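PDB 4MLG: beta-xylosidase from Uncultured organism, which catalyses the hydrolysis of beta-1,4-linked xylosides, probably releasing single xylose units from the non-reducing ends of xylan fragments. Local coordinates for residues A[105-109]-A[158-162]; A[151-155]-A[220-224]; A[182-186]-A[198-204]. One frame throughout, in Å; residues are numbered along the deposited sequence.

Contact 1: residues A[105-109]-A[158-162]; sequences NDIFR and QLQRY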
ATOM      1  N   ASN A 105       3.968  -5.964   1.548  1.00 52.32           N
ATOM      2  CA  ASN A 105       3.553  -5.507   2.867  1.00 52.26           C
ATOM      3  C   ASN A 105       2.268  -6.205   3.306  1.00 51.59           C
ATOM      4  O   ASN A 105       1.587  -5.750   4.228  1.00 50.84           O
ATOM      5  CB  ASN A 105       3.351  -3.991   2.867  1.00 52.30           C
ATOM      6  CG  ASN A 105       4.622  -3.232   2.538  1.00 54.07           C
ATOM      7  OD1 ASN A 105       4.697  -2.532   1.528  1.00 56.39           O
ATOM      8  ND2 ASN A 105       5.626  -3.363   3.396  1.00 53.18           N
ATOM      9  N   ASP A 106       1.948  -7.309   2.634  1.00 50.96           N
ATOM     10  CA  ASP A 106       0.717  -8.066   2.877  1.00 52.26           C
ATOM     11  C   ASP A 106      -0.552  -7.220   2.756  1.00 51.10           C
ATOM     12  O   ASP A 106      -1.548  -7.481   3.429  1.00 50.64           O
ATOM     13  CB  ASP A 106       0.756  -8.787   4.231  1.00 53.54           C
ATOM     14  CG  ASP A 106       1.281 -10.209   4.123  1.00 55.70           C
ATOM     15  OD1 ASP A 106       1.315 -10.751   2.998  1.00 55.65           O
ATOM     16  OD2 ASP A 106       1.645 -10.791   5.167  1.00 56.68           O
ATOM     17  N   ILE A 107      -0.508  -6.207   1.897  1.00 48.93           N
ATOM     18  CA  ILE A 107      -1.685  -5.394   1.617  1.00 47.13           C
ATOM     19  C   ILE A 107      -2.216  -5.733   0.230  1.00 45.64           C
ATOM     20  O   ILE A 107      -1.471  -5.690  -0.751  1.00 45.12           O
ATOM     21  CB  ILE A 107      -1.364  -3.890   1.689  1.00 47.71           C
ATOM     22  CG1 ILE A 107      -0.762  -3.538   3.050  1.00 48.42           C
ATOM     23  CG2 ILE A 107      -2.613  -3.064   1.430  1.00 46.83           C
ATOM     24  CD1 ILE A 107      -0.415  -2.071   3.209  1.00 49.56           C
ATOM     25  N   PHE A 108      -3.499  -6.079   0.146  1.00 43.70           N
ATOM     26  CA  PHE A 108      -4.083  -6.476  -1.130  1.00 42.87           C
ATOM     27  C   PHE A 108      -4.107  -5.329  -2.134  1.00 43.83           C
ATOM     28  O   PHE A 108      -4.673  -4.268  -1.875  1.00 42.91           O
ATOM     29  CB  PHE A 108      -5.486  -7.065  -0.948  1.00 42.03           C
ATOM     30  CG  PHE A 108      -5.530  -8.564  -1.062  1.00 41.83           C
ATOM     31  CD1 PHE A 108      -5.229  -9.190  -2.265  1.00 41.53           C
ATOM     32  CD2 PHE A 108      -5.870  -9.350   0.028  1.00 41.61           C
ATOM     33  CE1 PHE A 108      -5.261 -10.569  -2.375  1.00 42.20           C
ATOM     34  CE2 PHE A 108      -5.906 -10.730  -0.077  1.00 43.18           C
ATOM     35  CZ  PHE A 108      -5.600 -11.339  -1.280  1.00 43.72           C
ATOM     36  N   ARG A 109      -3.466  -5.556  -3.275  1.00 45.89           N
ATOM     37  CA  ARG A 109      -3.456  -4.596  -4.367  1.00 48.55           C
ATOM     38  C   ARG A 109      -3.969  -5.293  -5.616  1.00 50.82           C
ATOM     39  O   ARG A 109      -4.186  -6.506  -5.612  1.00 50.63           O
ATOM     40  CB  ARG A 109      -2.042  -4.065  -4.611  1.00 50.70           C
ATOM     41  CG  ARG A 109      -1.394  -3.391  -3.410  1.00 51.43           C
ATOM     42  CD  ARG A 109      -2.140  -2.130  -3.003  1.00 53.43           C
ATOM     43  NE  ARG A 109      -1.371  -1.319  -2.064  1.00 55.61           N
ATOM     44  CZ  ARG A 109      -1.784  -0.157  -1.567  1.00 56.61           C
ATOM     45  NH1 ARG A 109      -2.965   0.334  -1.916  1.00 56.81           N
ATOM     46  NH2 ARG A 109      -1.017   0.516  -0.719  1.00 56.25           N
ATOM     47  N   GLN A 158      -9.854  -7.362   3.176  1.00 49.30           N
ATOM     48  CA  GLN A 158      -9.335  -6.110   3.728  1.00 51.05           C
ATOM     49  C   GLN A 158     -10.156  -4.873   3.362  1.00 52.83           C
ATOM     50  O   GLN A 158      -9.678  -3.748   3.510  1.00 53.86           O
ATOM     51  CB  GLN A 158      -7.870  -5.904   3.319  1.00 51.37           C
ATOM     52  CG  GLN A 158      -6.950  -7.053   3.696  1.00 51.17           C
ATOM     53  CD  GLN A 158      -5.570  -6.920   3.082  1.00 50.90           C
ATOM     54  OE1 GLN A 158      -5.327  -6.034   2.262  1.00 50.52           O
ATOM     55  NE2 GLN A 158      -4.659  -7.801   3.476  1.00 51.11           N
ATOM     56  N   LEU A 159     -11.385  -5.077   2.899  1.00 52.85           N
ATOM     57  CA  LEU A 159     -12.243  -3.963   2.501  1.00 51.98           C
ATOM     58  C   LEU A 159     -12.617  -3.090   3.694  1.00 52.18           C
ATOM     59  O   LEU A 159     -12.852  -1.892   3.547  1.00 53.18           O
ATOM     60  CB  LEU A 159     -13.507  -4.478   1.806  1.00 52.53           C
ATOM     61  CG  LEU A 159     -14.487  -3.453   1.230  1.00 51.93           C
ATOM     62  CD1 LEU A 159     -13.841  -2.648   0.113  1.00 52.36           C
ATOM     63  CD2 LEU A 159     -15.750  -4.143   0.735  1.00 51.84           C
ATOM     64  N   GLN A 160     -12.663  -3.693   4.879  1.00 51.71           N
ATOM     65  CA  GLN A 160     -13.035  -2.968   6.090  1.00 51.11           C
ATOM     66  C   GLN A 160     -11.906  -2.082   6.611  1.00 50.90           C
ATOM     67  O   GLN A 160     -12.124  -1.237   7.479  1.00 51.15           O
ATOM     68  CB  GLN A 160     -13.510  -3.928   7.187  1.00 50.09           C
ATOM     69  CG  GLN A 160     -12.467  -4.929   7.662  1.00 49.87           C
ATOM     70  CD  GLN A 160     -12.297  -6.097   6.713  1.00 50.61           C
ATOM     71  OE1 GLN A 160     -13.047  -6.241   5.747  1.00 52.17           O
ATOM     72  NE2 GLN A 160     -11.306  -6.940   6.980  1.00 49.03           N
ATOM     73  N   ARG A 161     -10.703  -2.273   6.078  1.00 51.21           N
ATOM     74  CA  ARG A 161      -9.564  -1.454   6.473  1.00 52.31           C
ATOM     75  C   ARG A 161      -9.646  -0.055   5.867  1.00 53.39           C
ATOM     76  O   ARG A 161      -8.901   0.844   6.260  1.00 53.70           O
ATOM     77  CB  ARG A 161      -8.251  -2.116   6.050  1.00 52.92           C
ATOM     78  CG  ARG A 161      -7.949  -3.435   6.742  1.00 54.57           C
ATOM     79  CD  ARG A 161      -6.622  -4.002   6.256  1.00 55.46           C
ATOM     80  NE  ARG A 161      -6.237  -5.218   6.964  1.00 57.20           N
ATOM     81  CZ  ARG A 161      -5.115  -5.892   6.727  1.00 58.48           C
ATOM     82  NH1 ARG A 161      -4.270  -5.465   5.799  1.00 58.41           N
ATOM     83  NH2 ARG A 161      -4.837  -6.989   7.417  1.00 58.73           N
ATOM     84  N   TYR A 162     -10.556   0.128   4.916  1.00 53.26           N
ATOM     85  CA  TYR A 162     -10.635   1.378   4.168  1.00 52.23           C
ATOM     86  C   TYR A 162     -11.980   2.084   4.320  1.00 53.06           C
ATOM     87  O   TYR A 162     -13.034   1.447   4.342  1.00 54.00           O
ATOM     88  CB  TYR A 162     -10.352   1.127   2.682  1.00 50.47           C
ATOM     89  CG  TYR A 162      -9.040   0.426   2.409  1.00 50.30           C
ATOM     90  CD1 TYR A 162      -7.885   1.148   2.134  1.00 49.85           C
ATOM     91  CD2 TYR A 162      -8.956  -0.960   2.421  1.00 49.68           C
ATOM     92  CE1 TYR A 162      -6.685   0.509   1.884  1.00 49.19           C
ATOM     93  CE2 TYR A 162      -7.762  -1.608   2.172  1.00 49.09           C
ATOM     94  CZ  TYR A 162      -6.630  -0.869   1.904  1.00 48.94           C
ATOM     95  OH  TYR A 162      -5.441  -1.514   1.655  1.00 48.30           O
TER
HETATM   96  O   HOH W   1      -1.859  -7.299   5.940  1.00 32.77           O
HETATM   97  O   HOH W   2      -5.795  -3.697   0.565  1.00 49.04           O

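Contact 2: residues A[151-155]-A[220-224]; sequences FGGLW and RFFEA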
ATOM      1  N   PHE A 151     -14.900  -3.939  -7.443  1.00 50.63           N
ATOM      2  CA  PHE A 151     -14.085  -4.722  -6.524  1.00 49.34           C
ATOM      3  C   PHE A 151     -14.547  -4.575  -5.079  1.00 49.83           C
ATOM      4  O   PHE A 151     -15.460  -3.800  -4.784  1.00 49.23           O
ATOM      5  CB  PHE A 151     -12.606  -4.342  -6.651  1.00 47.23           C
ATOM      6  CG  PHE A 151     -12.294  -2.941  -6.202  1.00 45.32           C
ATOM      7  CD1 PHE A 151     -11.858  -2.691  -4.910  1.00 44.86           C
ATOM      8  CD2 PHE A 151     -12.426  -1.875  -7.075  1.00 47.06           C
ATOM      9  CE1 PHE A 151     -11.565  -1.403  -4.496  1.00 45.38           C
ATOM     10  CE2 PHE A 151     -12.134  -0.586  -6.668  1.00 47.15           C
ATOM     11  CZ  PHE A 151     -11.703  -0.351  -5.378  1.00 46.31           C
ATOM     12  N   GLY A 152     -13.905  -5.325  -4.187  1.00 49.76           N
ATOM     13  CA  GLY A 152     -14.251  -5.319  -2.779  1.00 49.76           C
ATOM     14  C   GLY A 152     -14.414  -6.724  -2.231  1.00 52.46           C
ATOM     15  O   GLY A 152     -14.749  -7.655  -2.966  1.00 52.55           O
ATOM     16  N   GLY A 153     -14.173  -6.878  -0.932  1.00 53.34           N
ATOM     17  CA  GLY A 153     -14.317  -8.162  -0.270  1.00 53.78           C
ATOM     18  C   GLY A 153     -14.104  -8.056   1.228  1.00 53.98           C
ATOM     19  O   GLY A 153     -13.078  -7.551   1.678  1.00 53.96           O
ATOM     20  N   LEU A 154     -15.072  -8.536   2.003  1.00 54.84           N
ATOM     21  CA  LEU A 154     -15.001  -8.445   3.461  1.00 54.56           C
ATOM     22  C   LEU A 154     -13.939  -9.349   4.078  1.00 52.66           C
ATOM     23  O   LEU A 154     -13.453 -10.285   3.442  1.00 51.75           O
ATOM     24  CB  LEU A 154     -16.362  -8.760   4.089  1.00 56.42           C
ATOM     25  CG  LEU A 154     -17.457  -7.709   3.916  1.00 58.59           C
ATOM     26  CD1 LEU A 154     -18.696  -8.088   4.716  1.00 58.86           C
ATOM     27  CD2 LEU A 154     -16.945  -6.335   4.321  1.00 58.41           C
ATOM     28  N   TRP A 155     -13.585  -9.040   5.324  1.00 51.87           N
ATOM     29  CA  TRP A 155     -12.703  -9.873   6.141  1.00 50.38           C
ATOM     30  C   TRP A 155     -11.303 -10.040   5.549  1.00 50.24           C
ATOM     31  O   TRP A 155     -10.457  -9.155   5.680  1.00 50.78           O
ATOM     32  CB  TRP A 155     -13.351 -11.236   6.418  1.00 48.26           C
ATOM     33  CG  TRP A 155     -14.667 -11.141   7.145  1.00 47.59           C
ATOM     34  CD1 TRP A 155     -15.284 -10.005   7.588  1.00 47.31           C
ATOM     35  CD2 TRP A 155     -15.524 -12.230   7.511  1.00 48.28           C
ATOM     36  NE1 TRP A 155     -16.470 -10.319   8.204  1.00 47.60           N
ATOM     37  CE2 TRP A 155     -16.641 -11.678   8.172  1.00 48.62           C
ATOM     38  CE3 TRP A 155     -15.457 -13.617   7.346  1.00 48.29           C
ATOM     39  CZ2 TRP A 155     -17.682 -12.465   8.667  1.00 49.01           C
ATOM     40  CZ3 TRP A 155     -16.491 -14.397   7.838  1.00 48.28           C
ATOM     41  CH2 TRP A 155     -17.587 -13.818   8.490  1.00 48.56           C
ATOM     42  N   ARG A 220     -26.509  -8.563   2.420  1.00 53.74           N
ATOM     43  CA  ARG A 220     -25.343  -7.681   2.469  1.00 54.47           C
ATOM     44  C   ARG A 220     -24.200  -8.184   1.588  1.00 54.04           C
ATOM     45  O   ARG A 220     -23.951  -9.385   1.510  1.00 54.73           O
ATOM     46  CB  ARG A 220     -24.869  -7.532   3.920  1.00 55.95           C
ATOM     47  CG  ARG A 220     -23.412  -7.138   4.086  1.00 57.35           C
ATOM     48  CD  ARG A 220     -22.678  -8.129   4.972  1.00 57.37           C
ATOM     49  NE  ARG A 220     -22.701  -9.476   4.411  1.00 57.12           N
ATOM     50  CZ  ARG A 220     -22.152 -10.538   4.991  1.00 57.10           C
ATOM     51  NH1 ARG A 220     -21.531 -10.416   6.156  1.00 57.75           N
ATOM     52  NH2 ARG A 220     -22.225 -11.724   4.405  1.00 56.74           N
ATOM     53  N   PHE A 221     -23.513  -7.260   0.922  1.00 53.84           N
ATOM     54  CA  PHE A 221     -22.378  -7.613   0.077  1.00 52.22           C
ATOM     55  C   PHE A 221     -21.212  -8.164   0.895  1.00 52.57           C
ATOM     56  O   PHE A 221     -20.867  -7.621   1.944  1.00 52.45           O
ATOM     57  CB  PHE A 221     -21.911  -6.401  -0.731  1.00 50.45           C
ATOM     58  CG  PHE A 221     -20.685  -6.664  -1.559  1.00 49.26           C
ATOM     59  CD1 PHE A 221     -20.785  -7.294  -2.790  1.00 48.83           C
ATOM     60  CD2 PHE A 221     -19.431  -6.282  -1.107  1.00 48.52           C
ATOM     61  CE1 PHE A 221     -19.656  -7.542  -3.555  1.00 47.59           C
ATOM     62  CE2 PHE A 221     -18.298  -6.526  -1.866  1.00 47.66           C
ATOM     63  CZ  PHE A 221     -18.411  -7.157  -3.092  1.00 47.48           C
ATOM     64  N   PHE A 222     -20.610  -9.242   0.402  1.00 52.35           N
ATOM     65  CA  PHE A 222     -19.430  -9.821   1.034  1.00 52.27           C
ATOM     66  C   PHE A 222     -18.255  -9.821   0.059  1.00 52.21           C
ATOM     67  O   PHE A 222     -17.198  -9.274   0.360  1.00 53.48           O
ATOM     68  CB  PHE A 222     -19.714 -11.244   1.527  1.00 52.68           C
ATOM     69  CG  PHE A 222     -18.625 -11.819   2.398  1.00 51.84           C
ATOM     70  CD1 PHE A 222     -18.652 -11.645   3.774  1.00 51.37           C
ATOM     71  CD2 PHE A 222     -17.576 -12.533   1.841  1.00 51.58           C
ATOM     72  CE1 PHE A 222     -17.651 -12.171   4.576  1.00 51.61           C
ATOM     73  CE2 PHE A 222     -16.572 -13.062   2.636  1.00 51.43           C
ATOM     74  CZ  PHE A 222     -16.609 -12.881   4.005  1.00 51.62           C
ATOM     75  N   GLU A 223     -18.450 -10.433  -1.108  1.00 51.14           N
ATOM     76  CA  GLU A 223     -17.401 -10.522  -2.122  1.00 50.69           C
ATOM     77  C   GLU A 223     -17.963 -10.981  -3.466  1.00 50.37           C
ATOM     78  O   GLU A 223     -19.179 -11.059  -3.644  1.00 51.37           O
ATOM     79  CB  GLU A 223     -16.302 -11.491  -1.677  1.00 51.74           C
ATOM     80  CG  GLU A 223     -16.766 -12.936  -1.582  1.00 52.62           C
ATOM     81  CD  GLU A 223     -15.645 -13.894  -1.244  1.00 52.78           C
ATOM     82  OE1 GLU A 223     -14.564 -13.426  -0.829  1.00 53.71           O
ATOM     83  OE2 GLU A 223     -15.846 -15.118  -1.395  1.00 52.64           O
ATOM     84  N   ALA A 224     -17.062 -11.279  -4.401  1.00 49.66           N
ATOM     85  CA  ALA A 224     -17.414 -11.818  -5.718  1.00 50.93           C
ATOM     86  C   ALA A 224     -18.314 -10.907  -6.552  1.00 52.06           C
ATOM     87  O   ALA A 224     -19.380 -11.325  -7.001  1.00 53.52           O
ATOM     88  CB  ALA A 224     -18.039 -13.207  -5.583  1.00 50.89           C
TER

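Contact 3: residues A[182-186]-A[198-204]; sequences CPKVV and EPRDLMI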
ATOM      1  N   CYS A 182     -20.209  -1.108   1.205  1.00 50.00           N
ATOM      2  CA  CYS A 182     -20.610  -1.288  -0.182  1.00 50.17           C
ATOM      3  C   CYS A 182     -19.429  -1.762  -1.014  1.00 48.82           C
ATOM      4  O   CYS A 182     -18.279  -1.468  -0.688  1.00 49.49           O
ATOM      5  CB  CYS A 182     -21.139   0.029  -0.757  1.00 51.82           C
ATOM      6  SG  CYS A 182     -22.450   0.808   0.210  1.00 66.14           S
ATOM      7  N   PRO A 183     -19.707  -2.506  -2.096  1.00 47.95           N
ATOM      8  CA  PRO A 183     -18.652  -2.812  -3.065  1.00 46.93           C
ATOM      9  C   PRO A 183     -18.228  -1.527  -3.769  1.00 47.61           C
ATOM     10  O   PRO A 183     -18.977  -0.551  -3.751  1.00 50.03           O
ATOM     11  CB  PRO A 183     -19.345  -3.761  -4.048  1.00 47.13           C
ATOM     12  CG  PRO A 183     -20.795  -3.450  -3.918  1.00 47.91           C
ATOM     13  CD  PRO A 183     -20.997  -3.111  -2.473  1.00 48.65           C
ATOM     14  N   LYS A 184     -17.045  -1.519  -4.371  1.00 45.12           N
ATOM     15  CA  LYS A 184     -16.527  -0.303  -4.981  1.00 44.99           C
ATOM     16  C   LYS A 184     -16.601  -0.343  -6.501  1.00 46.86           C
ATOM     17  O   LYS A 184     -16.487  -1.405  -7.111  1.00 48.79           O
ATOM     18  CB  LYS A 184     -15.089  -0.052  -4.530  1.00 44.83           C
ATOM     19  CG  LYS A 184     -14.945   0.215  -3.042  1.00 43.95           C
ATOM     20  CD  LYS A 184     -15.691   1.477  -2.642  1.00 43.55           C
ATOM     21  CE  LYS A 184     -15.583   1.738  -1.150  1.00 42.40           C
ATOM     22  NZ  LYS A 184     -16.288   2.991  -0.763  1.00 42.34           N
ATOM     23  N   VAL A 185     -16.796   0.827  -7.100  1.00 46.85           N
ATOM     24  CA  VAL A 185     -16.831   0.965  -8.550  1.00 46.42           C
ATOM     25  C   VAL A 185     -15.894   2.092  -8.981  1.00 47.00           C
ATOM     26  O   VAL A 185     -15.853   3.150  -8.352  1.00 48.68           O
ATOM     27  CB  VAL A 185     -18.266   1.239  -9.059  1.00 47.02           C
ATOM     28  CG1 VAL A 185     -18.905   2.382  -8.281  1.00 46.97           C
ATOM     29  CG2 VAL A 185     -18.265   1.532 -10.552  1.00 47.94           C
ATOM     30  N   VAL A 186     -15.126   1.855 -10.038  1.00 46.03           N
ATOM     31  CA  VAL A 186     -14.214   2.868 -10.551  1.00 47.89           C
ATOM     32  C   VAL A 186     -14.052   2.740 -12.066  1.00 49.27           C
ATOM     33  O   VAL A 186     -13.979   1.632 -12.602  1.00 48.81           O
ATOM     34  CB  VAL A 186     -12.837   2.811  -9.837  1.00 44.84           C
ATOM     35  CG1 VAL A 186     -12.168   1.462 -10.052  1.00 40.20           C
ATOM     36  CG2 VAL A 186     -11.938   3.948 -10.304  1.00 41.40           C
ATOM     37  N   GLU A 198     -11.576   8.488  -8.864  1.00 63.15           N
ATOM     38  CA  GLU A 198     -11.579   7.867  -7.547  1.00 64.04           C
ATOM     39  C   GLU A 198     -12.736   6.883  -7.432  1.00 62.90           C
ATOM     40  O   GLU A 198     -13.860   7.195  -7.825  1.00 64.53           O
ATOM     41  CB  GLU A 198     -11.688   8.920  -6.442  1.00 67.34           C
ATOM     42  CG  GLU A 198     -10.476   9.822  -6.299  1.00 70.06           C
ATOM     43  CD  GLU A 198     -10.441  10.529  -4.958  1.00 72.80           C
ATOM     44  OE1 GLU A 198     -10.571   9.844  -3.921  1.00 73.14           O
ATOM     45  OE2 GLU A 198     -10.287  11.768  -4.941  1.00 74.78           O
ATOM     46  N   PRO A 199     -12.459   5.685  -6.898  1.00 60.26           N
ATOM     47  CA  PRO A 199     -13.498   4.679  -6.653  1.00 58.98           C
ATOM     48  C   PRO A 199     -14.565   5.206  -5.700  1.00 58.08           C
ATOM     49  O   PRO A 199     -14.286   6.093  -4.893  1.00 58.92           O
ATOM     50  CB  PRO A 199     -12.725   3.533  -5.996  1.00 58.14           C
ATOM     51  CG  PRO A 199     -11.325   3.696  -6.485  1.00 59.03           C
ATOM     52  CD  PRO A 199     -11.112   5.177  -6.582  1.00 60.03           C
ATOM     53  N   ARG A 200     -15.774   4.665  -5.797  1.00 56.35           N
ATOM     54  CA  ARG A 200     -16.876   5.108  -4.953  1.00 57.21           C
ATOM     55  C   ARG A 200     -17.807   3.954  -4.603  1.00 55.82           C
ATOM     56  O   ARG A 200     -17.758   2.894  -5.227  1.00 54.81           O
ATOM     57  CB  ARG A 200     -17.653   6.237  -5.635  1.00 59.92           C
ATOM     58  CG  ARG A 200     -17.953   5.988  -7.104  1.00 60.97           C
ATOM     59  CD  ARG A 200     -18.629   7.190  -7.743  1.00 64.30           C
ATOM     60  NE  ARG A 200     -17.968   7.594  -8.981  1.00 67.27           N
ATOM     61  CZ  ARG A 200     -18.394   8.571  -9.774  1.00 71.54           C
ATOM     62  NH1 ARG A 200     -19.491   9.249  -9.465  1.00 74.24           N
ATOM     63  NH2 ARG A 200     -17.727   8.869 -10.880  1.00 72.76           N
ATOM     64  N   ASP A 201     -18.647   4.166  -3.596  1.00 55.87           N
ATOM     65  CA  ASP A 201     -19.603   3.152  -3.169  1.00 55.15           C
ATOM     66  C   ASP A 201     -20.591   2.802  -4.275  1.00 54.60           C
ATOM     67  O   ASP A 201     -21.197   3.688  -4.883  1.00 55.74           O
ATOM     68  CB  ASP A 201     -20.375   3.622  -1.931  1.00 57.21           C
ATOM     69  CG  ASP A 201     -19.532   3.601  -0.671  1.00 59.11           C
ATOM     70  OD1 ASP A 201     -18.613   2.761  -0.582  1.00 59.60           O
ATOM     71  OD2 ASP A 201     -19.793   4.419   0.236  1.00 60.43           O
ATOM     72  N   LEU A 202     -20.740   1.507  -4.539  1.00 52.32           N
ATOM     73  CA  LEU A 202     -21.834   1.024  -5.367  1.00 50.87           C
ATOM     74  C   LEU A 202     -22.964   0.646  -4.425  1.00 49.92           C
ATOM     75  O   LEU A 202     -23.023  -0.483  -3.938  1.00 49.21           O
ATOM     76  CB  LEU A 202     -21.417  -0.194  -6.189  1.00 49.02           C
ATOM     77  CG  LEU A 202     -22.482  -0.667  -7.183  1.00 48.44           C
ATOM     78  CD1 LEU A 202     -22.548   0.267  -8.386  1.00 48.42           C
ATOM     79  CD2 LEU A 202     -22.239  -2.103  -7.620  1.00 46.91           C
ATOM     80  N   MET A 203     -23.848   1.601  -4.160  1.00 49.48           N
ATOM     81  CA  MET A 203     -24.898   1.418  -3.167  1.00 48.81           C
ATOM     82  C   MET A 203     -25.848   0.278  -3.520  1.00 50.39           C
ATOM     83  O   MET A 203     -26.449   0.265  -4.594  1.00 51.55           O
ATOM     84  CB  MET A 203     -25.685   2.716  -2.977  1.00 46.65           C
ATOM     85  CG  MET A 203     -24.814   3.919  -2.656  1.00 45.08           C
ATOM     86  SD  MET A 203     -25.755   5.452  -2.534  1.00 76.06           S
ATOM     87  CE  MET A 203     -26.678   5.171  -1.027  1.00 65.17           C
ATOM     88  N   ILE A 204     -25.964  -0.688  -2.614  1.00 50.60           N
ATOM     89  CA  ILE A 204     -26.960  -1.741  -2.746  1.00 51.37           C
ATOM     90  C   ILE A 204     -28.084  -1.472  -1.749  1.00 53.49           C
ATOM     91  O   ILE A 204     -27.838  -1.332  -0.549  1.00 52.54           O
ATOM     92  CB  ILE A 204     -26.355  -3.138  -2.518  1.00 48.85           C
ATOM     93  CG1 ILE A 204     -25.101  -3.316  -3.376  1.00 47.51           C
ATOM     94  CG2 ILE A 204     -27.372  -4.218  -2.846  1.00 49.68           C
ATOM     95  CD1 ILE A 204     -24.469  -4.680  -3.260  1.00 47.20           C
TER
HETATM   96  O   HOH W   3     -19.145   1.482   1.998  1.00 49.58           O

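Contact 1: residues A[105-109]-A[158-162]
This is a buried polar contact between two neighbouring blades of the family 43 beta-propeller, in which one glutamine side chain reads the backbone at the start of strand 108-115. Gln-158 lies in the loop after strand 147-151 and reaches across with an extended side chain. Its amide pairs with the chain at two points: NE2 donates to Asp-106 O at 3.1 Å, and OE1 accepts from Phe-108 N at 2.8 Å, so the amide bridges the O and N that flank Ile-107, much as a residue of an adjoining strand would. Water 2 fills the gap beside it, donating to Gln-158 OE1 (2.9 Å) and Phe-108 O (2.7 Å) and accepting from Tyr-162 OH (2.5 Å). The same hydroxyl packs on Ile-107, with Tyr-162 OH to Ile-107 CG2 3.2 Å. Water 1 links Asp-106 O (2.5 Å) to Arg-161 NH1 (3.0 Å). Asp-106 forms a salt bridge with Arg-81, and Arg-161 with Glu-169 of the second subunit, which places the contact in the dimer interface. With no ion pair across it, the contact relies on a side-chain amide and two bound waters to satisfy Asp-106 O, Phe-108 N and Phe-108 O, all of one segment, with no main-chain bond between the two.

Contact 2: residues A[151-155]-A[220-224]
This contact probably forms part of the wall of the propeller's central pocket, where the turn after strand 147-151 crosses the start of strand 223-230, the two directions lying 99° apart. A single backbone hydrogen bond joins them, Leu-154 N to Phe-222 O at 2.8 Å, and the same carbonyl receives a CA-H...O contact from Gly-153 CA (3.2 Å to Phe-222 O). The CA atoms of Gly-153 and Glu-223 are 4.3 Å apart. Gly-152 has phi/psi of 131°/153°, where a CB would run into the carbonyl O of Phe-151; its own O meets the edge of the Phe-221 ring, with Gly-152 O to Phe-221 CZ 3.7 Å. Phe-222 and Glu-223 both face Ser-239 in the adjacent strand, a classic beta bulge at the beginning of strand 223-230. The side chain of Glu-223 lies about 9 Å from the calcium ion, consistent with a place in the active-site pocket, and about 3 Å from a bound sulfate, probably from the crystallisation liquor. Leu-154 CB sits over the Phe-222 ring, 3.9 Å from its centroid, in a CH-pi contact. The edge of Phe-222 in turn points at the face of Trp-155, a T-shaped pair with centroids 5.0 Å apart and planes at 85°. Leu-154 CD1 also packs 3.6 Å from Phe-221 O and 3.9 Å from Arg-220 NH1, whose guanidinium forms a salt bridge with Asp-242.

Contact 3: residues A[182-186]-A[198-204]
Main-chain hydrogen bonds make segments 182-186 and 198-204 the two arms of an antiparallel beta hairpin, the third and outer strands of one four-stranded propeller blade. Val-185 and Arg-200 form a hydrogen-bonded pair, with Val-185 N to Arg-200 O and Arg-200 N to Val-185 O both 3.0 Å; beyond the Lys-184/Asp-201 non-hydrogen-bonded pair, Leu-202 N donates to Pro-183 O at 2.8 Å. Weaker CA-H...O contacts run from Lys-184 CA to Arg-200 O (3.4 Å) and from Pro-199 CA to Val-185 O (3.3 Å). Charge pairing is confined to one point: Lys-184 NZ meets Asp-201 OD1 in a salt bridge modelled at 2.3 Å, very short and best read with caution at 2.7 Å resolution. Water 3 donates to the same Asp-201 OD1 (2.9 Å) and accepts from Cys-182 N (2.9 Å). Apolar packing covers the rest. Pro-183 CD touches Ile-204 CD1 at 3.9 Å and Pro-183 CG touches Leu-202 CB at 4.0 Å; Val-185 CG1 lies 4.2 Å from Leu-202 CB, and Val-186 CB packs on Pro-199 CG at 3.8 Å. Pro-183, Leu-202 and Ile-204 also rest on Phe-236 of the next blade. Main-chain bonds thus lie on both sides of the Lys-184/Asp-201 pair, which has none of its own and is joined instead by its side-chain salt bridge.

In the fold
The three contacts lead from blade to blade. Contact 3 works within one blade, and contacts 1 and 2 join that blade to its two neighbours through the same turn after strand 147-151. They meet there directly: Gln-160 NE2 lies 2.7 Å from Trp-155 O, and Leu-159 N 3.2 Å from Gly-153 O. Contact 3 continues from contact 2, with Phe-151 O 2.8 Å from Lys-184 N and Phe-221 CZ packed 3.6 Å from Pro-183 CB. Contacts 1 and 2 are buried, the first polar, hydrated and within the subunit interface, the second largely aromatic near the pocket. Contact 3 is partly exposed and combines regular strand pairing with its salt bridge.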